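Local coordinates for protein muconate cycloisomerase (Azorhizobium caulinodans, PDB 3MY9) that belongs to the enolase superfamily, pairing a capping N-terminal domain with a magnesium-binding barrel domain of the TIM type, at residues G130-L138 against N345-D354; G278-M286 against A310-I321. All coordinates share one frame; numbering follows the deposited sequence.

Contact 1. Residues G130-L138 against N345-D354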
loop_
_atom_site.group_PDB
_atom_site.type_symbol
_atom_site.label_atom_id
_atom_site.label_comp_id
_atom_site.label_asym_id
_atom_site.label_seq_id
_atom_site.Cartn_x
_atom_site.Cartn_y
_atom_site.Cartn_z
ATOM N N GLY A 130 7.487 22.071 33.696
ATOM C CA GLY A 130 6.645 22.214 34.859
ATOM C C GLY A 130 5.805 20.978 35.122
ATOM O O GLY A 130 5.486 20.232 34.204
ATOM N N ARG A 131 5.475 20.767 36.390
ATOM C CA ARG A 131 4.539 19.732 36.798
ATOM C C ARG A 131 3.185 19.917 36.148
ATOM O O ARG A 131 2.698 21.038 36.005
ATOM C CB ARG A 131 4.275 19.760 38.300
ATOM C CG ARG A 131 5.441 19.398 39.198
ATOM C CD ARG A 131 4.933 19.111 40.627
ATOM N NE ARG A 131 6.003 18.631 41.510
ATOM C CZ ARG A 131 5.795 18.189 42.751
ATOM N NH1 ARG A 131 4.564 18.185 43.261
ATOM N NH2 ARG A 131 6.810 17.745 43.489
ATOM N N VAL A 132 2.600 18.776 35.784
ATOM C CA VAL A 132 1.244 18.670 35.348
ATOM C C VAL A 132 0.459 17.741 36.284
ATOM O O VAL A 132 -0.762 17.684 36.217
ATOM C CB VAL A 132 1.215 18.157 33.903
ATOM C CG1 VAL A 132 -0.150 17.700 33.559
ATOM C CG2 VAL A 132 1.687 19.307 32.953
ATOM N N ARG A 133 1.172 17.047 37.174
ATOM C CA ARG A 133 0.554 16.263 38.238
ATOM C C ARG A 133 1.472 16.165 39.451
ATOM O O ARG A 133 2.685 16.319 39.338
ATOM C CB ARG A 133 0.192 14.858 37.716
ATOM C CG ARG A 133 1.377 14.090 37.138
ATOM C CD ARG A 133 0.953 12.712 36.682
ATOM N NE ARG A 133 0.058 12.725 35.530
ATOM C CZ ARG A 133 0.437 12.803 34.257
ATOM N NH1 ARG A 133 1.725 12.871 33.911
ATOM N NH2 ARG A 133 -0.485 12.778 33.307
ATOM N N ASP A 134 0.871 15.894 40.608
ATOM C CA ASP A 134 1.581 15.834 41.888
ATOM C C ASP A 134 1.732 14.433 42.494
ATOM O O ASP A 134 2.490 14.245 43.462
ATOM C CB ASP A 134 0.830 16.704 42.884
ATOM C CG ASP A 134 0.701 18.141 42.412
ATOM O OD1 ASP A 134 1.725 18.748 42.026
ATOM O OD2 ASP A 134 -0.441 18.648 42.417
ATOM N N ARG A 135 0.955 13.485 41.952
ATOM C CA ARG A 135 0.960 12.084 42.343
ATOM C C ARG A 135 0.952 11.245 41.062
ATOM O O ARG A 135 0.501 11.719 40.017
ATOM C CB ARG A 135 -0.313 11.753 43.143
ATOM C CG ARG A 135 -0.607 12.666 44.271
ATOM C CD ARG A 135 -1.959 12.395 44.899
ATOM N NE ARG A 135 -2.122 13.136 46.141
ATOM C CZ ARG A 135 -3.102 12.919 47.022
ATOM N NH1 ARG A 135 -4.028 11.983 46.798
ATOM N NH2 ARG A 135 -3.170 13.637 48.125
ATOM N N ILE A 136 1.428 10.007 41.136
ATOM C CA ILE A 136 1.437 9.121 39.995
ATOM C C ILE A 136 0.775 7.801 40.387
ATOM O O ILE A 136 1.257 7.128 41.288
ATOM C CB ILE A 136 2.846 8.796 39.516
ATOM C CG1 ILE A 136 3.684 10.070 39.335
ATOM C CG2 ILE A 136 2.757 8.014 38.197
ATOM C CD1 ILE A 136 5.156 9.805 39.074
ATOM N N PRO A 137 -0.328 7.420 39.708
ATOM C CA PRO A 137 -0.913 6.116 40.041
ATOM C C PRO A 137 0.142 4.996 39.996
ATOM O O PRO A 137 0.962 4.943 39.081
ATOM C CB PRO A 137 -1.989 5.917 38.972
ATOM C CG PRO A 137 -2.299 7.302 38.479
ATOM C CD PRO A 137 -1.000 8.059 38.563
ATOM N N LEU A 138 0.146 4.174 41.033
ATOM C CA LEU A 138 1.100 3.081 41.187
ATOM C C LEU A 138 0.356 1.745 41.075
ATOM O O LEU A 138 -0.547 1.446 41.878
ATOM C CB LEU A 138 1.792 3.192 42.546
ATOM C CG LEU A 138 2.775 2.077 42.890
ATOM C CD1 LEU A 138 4.038 2.198 42.051
ATOM C CD2 LEU A 138 3.102 2.087 44.375
ATOM N N ASN A 345 4.995 6.464 48.724
ATOM C CA ASN A 345 3.735 6.135 48.093
ATOM C C ASN A 345 2.652 5.890 49.151
ATOM O O ASN A 345 2.951 5.433 50.248
ATOM C CB ASN A 345 3.895 4.940 47.136
ATOM C CG ASN A 345 4.107 3.628 47.852
ATOM O OD1 ASN A 345 3.174 2.826 48.000
ATOM N ND2 ASN A 345 5.330 3.403 48.323
ATOM N N SER A 346 1.412 6.226 48.811
ATOM C CA SER A 346 0.261 6.028 49.699
ATOM C C SER A 346 -1.017 5.901 48.896
ATOM O O SER A 346 -1.184 6.569 47.874
ATOM C CB SER A 346 0.101 7.211 50.655
ATOM O OG SER A 346 -0.851 6.904 51.671
ATOM N N ALA A 347 -1.920 5.052 49.372
ATOM C CA ALA A 347 -3.253 4.906 48.790
ATOM C C ALA A 347 -3.252 4.717 47.255
ATOM O O ALA A 347 -4.148 5.194 46.567
ATOM C CB ALA A 347 -4.119 6.095 49.192
ATOM N N GLY A 348 -2.252 4.012 46.728
ATOM C CA GLY A 348 -2.206 3.684 45.302
ATOM C C GLY A 348 -1.502 4.661 44.398
ATOM O O GLY A 348 -1.634 4.572 43.177
ATOM N N HIS A 349 -0.709 5.562 44.972
ATOM C CA HIS A 349 0.005 6.550 44.167
ATOM C C HIS A 349 1.333 6.923 44.780
ATOM O O HIS A 349 1.457 6.981 45.995
ATOM C CB HIS A 349 -0.847 7.805 43.931
ATOM C CG HIS A 349 -1.336 8.463 45.185
ATOM N ND1 HIS A 349 -2.634 8.341 45.635
ATOM C CD2 HIS A 349 -0.703 9.257 46.082
ATOM C CE1 HIS A 349 -2.778 9.027 46.755
ATOM N NE2 HIS A 349 -1.618 9.586 47.051
ATOM N N VAL A 350 2.322 7.185 43.927
ATOM C CA VAL A 350 3.595 7.738 44.372
ATOM C C VAL A 350 3.438 9.247 44.601
ATOM O O VAL A 350 2.787 9.927 43.814
ATOM C CB VAL A 350 4.702 7.523 43.291
ATOM C CG1 VAL A 350 5.981 8.241 43.678
ATOM C CG2 VAL A 350 4.965 6.051 43.086
ATOM N N ILE A 351 4.034 9.770 45.667
ATOM C CA ILE A 351 3.992 11.209 45.946
ATOM C C ILE A 351 5.223 11.785 45.294
ATOM O O ILE A 351 6.330 11.288 45.536
ATOM C CB ILE A 351 3.993 11.511 47.432
ATOM C CG1 ILE A 351 2.964 10.640 48.145
ATOM C CG2 ILE A 351 3.692 13.012 47.683
ATOM C CD1 ILE A 351 1.574 10.896 47.672
ATOM N N VAL A 352 5.033 12.761 44.403
ATOM C CA VAL A 352 6.169 13.341 43.684
ATOM C C VAL A 352 6.899 14.215 44.689
ATOM O O VAL A 352 6.311 15.165 45.222
ATOM C CB VAL A 352 5.752 14.144 42.404
ATOM C CG1 VAL A 352 6.973 14.765 41.733
ATOM C CG2 VAL A 352 5.039 13.247 41.396
ATOM N N PRO A 353 8.161 13.866 45.009
ATOM C CA PRO A 353 8.878 14.579 46.050
ATOM C C PRO A 353 8.999 16.049 45.709
ATOM O O PRO A 353 9.231 16.400 44.557
ATOM C CB PRO A 353 10.272 13.946 46.014
ATOM C CG PRO A 353 10.418 13.506 44.601
ATOM C CD PRO A 353 9.063 12.971 44.267
ATOM N N ASP A 354 8.836 16.882 46.718
ATOM C CA ASP A 354 8.928 18.318 46.585
ATOM C C ASP A 354 10.396 18.735 46.747
ATOM O O ASP A 354 11.240 17.958 47.249
ATOM C CB ASP A 354 8.051 18.985 47.674
ATOM C CG ASP A 354 6.554 18.613 47.548
ATOM O OD1 ASP A 354 6.096 18.223 46.438
ATOM O OD2 ASP A 354 5.841 18.706 48.567
#
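Strands 135-137 and 349-351 run antiparallel, their axes 4.3 Å apart at closest approach, with Ile136 and Val350 as the hydrogen-bonded pair: Ile136 N donates to Val350 O at 3.0 Å and Val350 N returns a bond to Ile136 O. Val352 N to Asp134 O and Leu138 N to Gly348 O lengthen this ladder at its two ends, the latter at the type I' turn from Ser346 to His349. On one face of the ribbon Arg135 lies over the His349 imidazole. Its chain, extended from CG to NE, places Arg135 CD 3.7 Å from the centroid of the His349 ring in a CH-pi contact, and the guanidinium continues over the NE2-CE1 side of the ring with the two planes only 20° apart. The other face is apolar: Ile136 CG1 meets Val352 CG2 at 4.0 Å, and Leu138 CD1 reaches Val350 CG2. Beyond the strands, Arg131 brings its guanidinium in under Val352 CG1, which sits over one face. Arg131 NH2 forms a salt bridge with Asp354 OD1 at 3.1 Å, on that oxygen's anti lone pair, and a weak bond to Val352 O. Arg131 NH1 meets Asp134 OD1, also at 3.1 Å and nearly in the guanidinium plane. With Arg86 of the second subunit also on Asp134, two arginines probably balance the two carboxylates, Arg131 linking the segments.

Contact 2. Residues G278-M286 against A310-I321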
loop_
_atom_site.group_PDB
_atom_site.type_symbol
_atom_site.label_atom_id
_atom_site.label_comp_id
_atom_site.label_asym_id
_atom_site.label_seq_id
_atom_site.Cartn_x
_atom_site.Cartn_y
_atom_site.Cartn_z
ATOM N N GLY A 278 17.192 8.589 28.617
ATOM C CA GLY A 278 17.096 9.692 29.563
ATOM C C GLY A 278 15.793 10.463 29.571
ATOM O O GLY A 278 14.823 10.098 28.908
ATOM N N LEU A 279 15.803 11.548 30.340
ATOM C CA LEU A 279 14.619 12.325 30.658
ATOM C C LEU A 279 14.157 13.180 29.481
ATOM O O LEU A 279 12.978 13.176 29.160
ATOM C CB LEU A 279 14.898 13.222 31.865
ATOM C CG LEU A 279 15.289 12.536 33.187
ATOM C CD1 LEU A 279 15.737 13.548 34.223
ATOM C CD2 LEU A 279 14.168 11.771 33.695
ATOM N N MET A 280 15.074 13.920 28.852
ATOM C CA MET A 280 14.718 14.719 27.664
ATOM C C MET A 280 14.306 13.802 26.491
ATOM O O MET A 280 13.354 14.100 25.790
ATOM C CB MET A 280 15.841 15.691 27.257
ATOM C CG MET A 280 16.040 16.882 28.267
ATOM S SD MET A 280 17.237 18.214 27.821
ATOM C CE MET A 280 17.208 18.928 29.477
ATOM N N LYS A 281 15.020 12.701 26.288
ATOM C CA LYS A 281 14.660 11.735 25.240
ATOM C C LYS A 281 13.283 11.126 25.508
ATOM O O LYS A 281 12.516 10.923 24.582
ATOM C CB LYS A 281 15.682 10.603 25.146
ATOM C CG LYS A 281 17.109 11.017 24.769
ATOM C CD LYS A 281 17.211 11.469 23.341
ATOM C CE LYS A 281 18.672 11.554 22.901
ATOM N NZ LYS A 281 18.748 11.657 21.414
ATOM N N ALA A 282 12.945 10.871 26.771
ATOM C CA ALA A 282 11.601 10.362 27.087
ATOM C C ALA A 282 10.496 11.375 26.738
ATOM O O ALA A 282 9.410 10.992 26.276
ATOM C CB ALA A 282 11.492 9.931 28.543
ATOM N N GLN A 283 10.756 12.661 26.956
ATOM C CA GLN A 283 9.771 13.690 26.582
ATOM C C GLN A 283 9.678 13.856 25.058
ATOM O O GLN A 283 8.618 14.170 24.539
ATOM C CB GLN A 283 10.098 15.016 27.239
ATOM C CG GLN A 283 9.822 15.061 28.739
ATOM C CD GLN A 283 9.691 16.497 29.260
ATOM O OE1 GLN A 283 10.454 17.371 28.859
ATOM N NE2 GLN A 283 8.718 16.733 30.150
ATOM N N SER A 284 10.781 13.664 24.333
ATOM C CA SER A 284 10.722 13.705 22.869
ATOM C C SER A 284 9.876 12.534 22.351
ATOM O O SER A 284 9.041 12.714 21.464
ATOM C CB SER A 284 12.128 13.605 22.264
ATOM O OG SER A 284 12.912 14.697 22.665
ATOM N N LEU A 285 10.121 11.350 22.919
ATOM C CA LEU A 285 9.364 10.154 22.624
ATOM C C LEU A 285 7.873 10.436 22.835
ATOM O O LEU A 285 7.038 10.173 21.957
ATOM C CB LEU A 285 9.812 9.020 23.546
ATOM C CG LEU A 285 9.207 7.633 23.345
ATOM C CD1 LEU A 285 9.976 6.597 24.140
ATOM C CD2 LEU A 285 7.790 7.638 23.818
ATOM N N MET A 286 7.534 10.989 23.989
ATOM C CA MET A 286 6.123 11.299 24.276
ATOM C C MET A 286 5.498 12.420 23.385
ATOM O O MET A 286 4.297 12.418 23.168
ATOM C CB MET A 286 5.926 11.528 25.759
ATOM C CG MET A 286 6.051 10.205 26.555
ATOM S SD MET A 286 4.992 8.848 25.998
ATOM C CE MET A 286 3.434 9.601 26.235
ATOM N N ALA A 310 14.220 10.565 39.679
ATOM C CA ALA A 310 14.303 11.010 38.287
ATOM C C ALA A 310 13.046 10.603 37.506
ATOM O O ALA A 310 12.450 11.416 36.799
ATOM C CB ALA A 310 15.574 10.459 37.618
ATOM N N GLY A 311 12.631 9.359 37.666
ATOM C CA GLY A 311 11.469 8.867 36.937
ATOM C C GLY A 311 10.182 9.565 37.359
ATOM O O GLY A 311 9.338 9.882 36.534
ATOM N N THR A 312 10.052 9.823 38.649
ATOM C CA THR A 312 8.882 10.490 39.196
ATOM C C THR A 312 8.768 11.949 38.719
ATOM O O THR A 312 7.684 12.419 38.395
ATOM C CB THR A 312 8.942 10.425 40.734
ATOM O OG1 THR A 312 8.852 9.051 41.139
ATOM C CG2 THR A 312 7.807 11.177 41.334
ATOM N N GLN A 313 9.896 12.654 38.674
ATOM C CA GLN A 313 9.958 14.026 38.113
ATOM C C GLN A 313 9.583 14.060 36.636
ATOM O O GLN A 313 8.796 14.912 36.182
ATOM C CB GLN A 313 11.371 14.612 38.270
ATOM C CG GLN A 313 11.853 14.747 39.702
ATOM C CD GLN A 313 11.260 15.928 40.429
ATOM O OE1 GLN A 313 10.748 16.859 39.820
ATOM N NE2 GLN A 313 11.338 15.900 41.760
ATOM N N LEU A 314 10.164 13.141 35.869
ATOM C CA LEU A 314 9.804 13.013 34.463
ATOM C C LEU A 314 8.295 12.851 34.300
ATOM O O LEU A 314 7.660 13.578 33.534
ATOM C CB LEU A 314 10.516 11.830 33.800
ATOM C CG LEU A 314 9.918 11.555 32.400
ATOM C CD1 LEU A 314 10.482 12.600 31.432
ATOM C CD2 LEU A 314 10.148 10.142 31.954
ATOM N N ILE A 315 7.718 11.889 35.003
ATOM C CA ILE A 315 6.317 11.597 34.807
ATOM C C ILE A 315 5.474 12.769 35.288
ATOM O O ILE A 315 4.490 13.125 34.658
ATOM C CB ILE A 315 5.899 10.290 35.481
ATOM C CG1 ILE A 315 6.603 9.092 34.813
ATOM C CG2 ILE A 315 4.375 10.111 35.418
ATOM C CD1 ILE A 315 6.422 7.762 35.601
ATOM N N ALA A 316 5.904 13.412 36.369
ATOM C CA ALA A 316 5.235 14.590 36.891
ATOM C C ALA A 316 5.091 15.701 35.832
ATOM O O ALA A 316 4.108 16.458 35.845
ATOM C CB ALA A 316 6.000 15.104 38.103
ATOM N N ALA A 317 6.078 15.785 34.942
ATOM C CA ALA A 317 6.191 16.864 33.938
ATOM C C ALA A 317 5.780 16.431 32.528
ATOM O O ALA A 317 5.976 17.190 31.564
ATOM C CB ALA A 317 7.644 17.366 33.901
ATOM N N THR A 318 5.243 15.218 32.381
ATOM C CA THR A 318 5.012 14.638 31.034
ATOM C C THR A 318 3.568 14.130 30.954
ATOM O O THR A 318 3.283 12.996 31.263
ATOM C CB THR A 318 6.021 13.538 30.720
ATOM O OG1 THR A 318 7.346 14.019 30.974
ATOM C CG2 THR A 318 5.926 13.093 29.236
ATOM N N PRO A 319 2.643 14.997 30.547
ATOM C CA PRO A 319 1.215 14.735 30.721
ATOM C C PRO A 319 0.710 13.482 29.998
ATOM O O PRO A 319 -0.202 12.818 30.502
ATOM C CB PRO A 319 0.549 15.993 30.138
ATOM C CG PRO A 319 1.595 16.626 29.261
ATOM C CD PRO A 319 2.913 16.261 29.851
ATOM N N GLY A 320 1.322 13.143 28.853
ATOM C CA GLY A 320 0.935 11.966 28.075
ATOM C C GLY A 320 1.231 10.638 28.776
ATOM O O GLY A 320 0.691 9.603 28.398
ATOM N N ILE A 321 2.065 10.651 29.808
ATOM C CA ILE A 321 2.303 9.426 30.568
ATOM C C ILE A 321 1.224 9.383 31.609
ATOM O O ILE A 321 1.443 9.739 32.747
ATOM C CB ILE A 321 3.703 9.354 31.193
ATOM C CG1 ILE A 321 4.763 9.530 30.112
ATOM C CG2 ILE A 321 3.898 8.037 31.943
ATOM C CD1 ILE A 321 6.186 9.661 30.641
#
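Leu314 is the main bump between helices 279-286 and 310-316, whose axes come within 10.4 Å at closest approach and are inclined at 33°. Its fork enters the hollow formed by Leu279, Ala282 and Gln283: Leu314 CD2 rests on Ala282 CB at 3.7 Å, where the small methyl admits a close approach, while Leu314 CD1 comes 3.4 Å from Leu279 O and also meets Gln283 CG. With CG anti to the backbone N (chi1 169°), the leucine directs both methyls into this recess. Leu279 answers from the other helix, its CD2 lying against Leu314 CB at 3.7 Å and against the carbonyl of Ala310. Farther along, Gln283, its chain extended beyond CG, carries its amide to the end of helix 310-316. Gln283 NE2 bonds to Thr318 OG1 at 3.2 Å, nearly in the amide plane, and also bonds to Leu128 O. Thr318 OG1 in turn donates to Leu314 O at 2.6 Å; that carbonyl also receives Ala317 N, so it takes two bonds, from opposite faces of its plane. Met286, bent at chi2 and chi3 (-54° and -60°), curls over the turn from Thr318 to Ile321: Met286 CG touches Ile321 CG1 at 3.8 Å, and CE settles against Gly320, where the lack of a side chain gives the methyl its seat. These are two helices on the outside of the enolase-type TIM-barrel domain, packed through Leu314 and Met286.

How the contacts relate
The two contacts, their centres 14 Å apart, illustrate strand pairing and helix packing meeting on one side of a barrel. Contact 1 joins the first barrel strand to a late hairpin, whereas contact 2 pairs two of the helices outside it. The two meet through segment 310-321, which belongs to contact 2 and touches both segments of contact 1. Arg133 NH2 reaches Pro319 O at 2.8 Å, probably as a hydrogen bond, and Val132 N is likewise 2.8 Å from Ala316 O; Thr312 CG2 packs on Val352 CG2 at 3.5 Å. Val132 and Arg133 thus join the end of helix 310-316, while Arg131 meets the residues that follow strand 349-351. Both contacts reach the second subunit. The side chain of Ile321 remains about 14 Å from a bound magnesium ion.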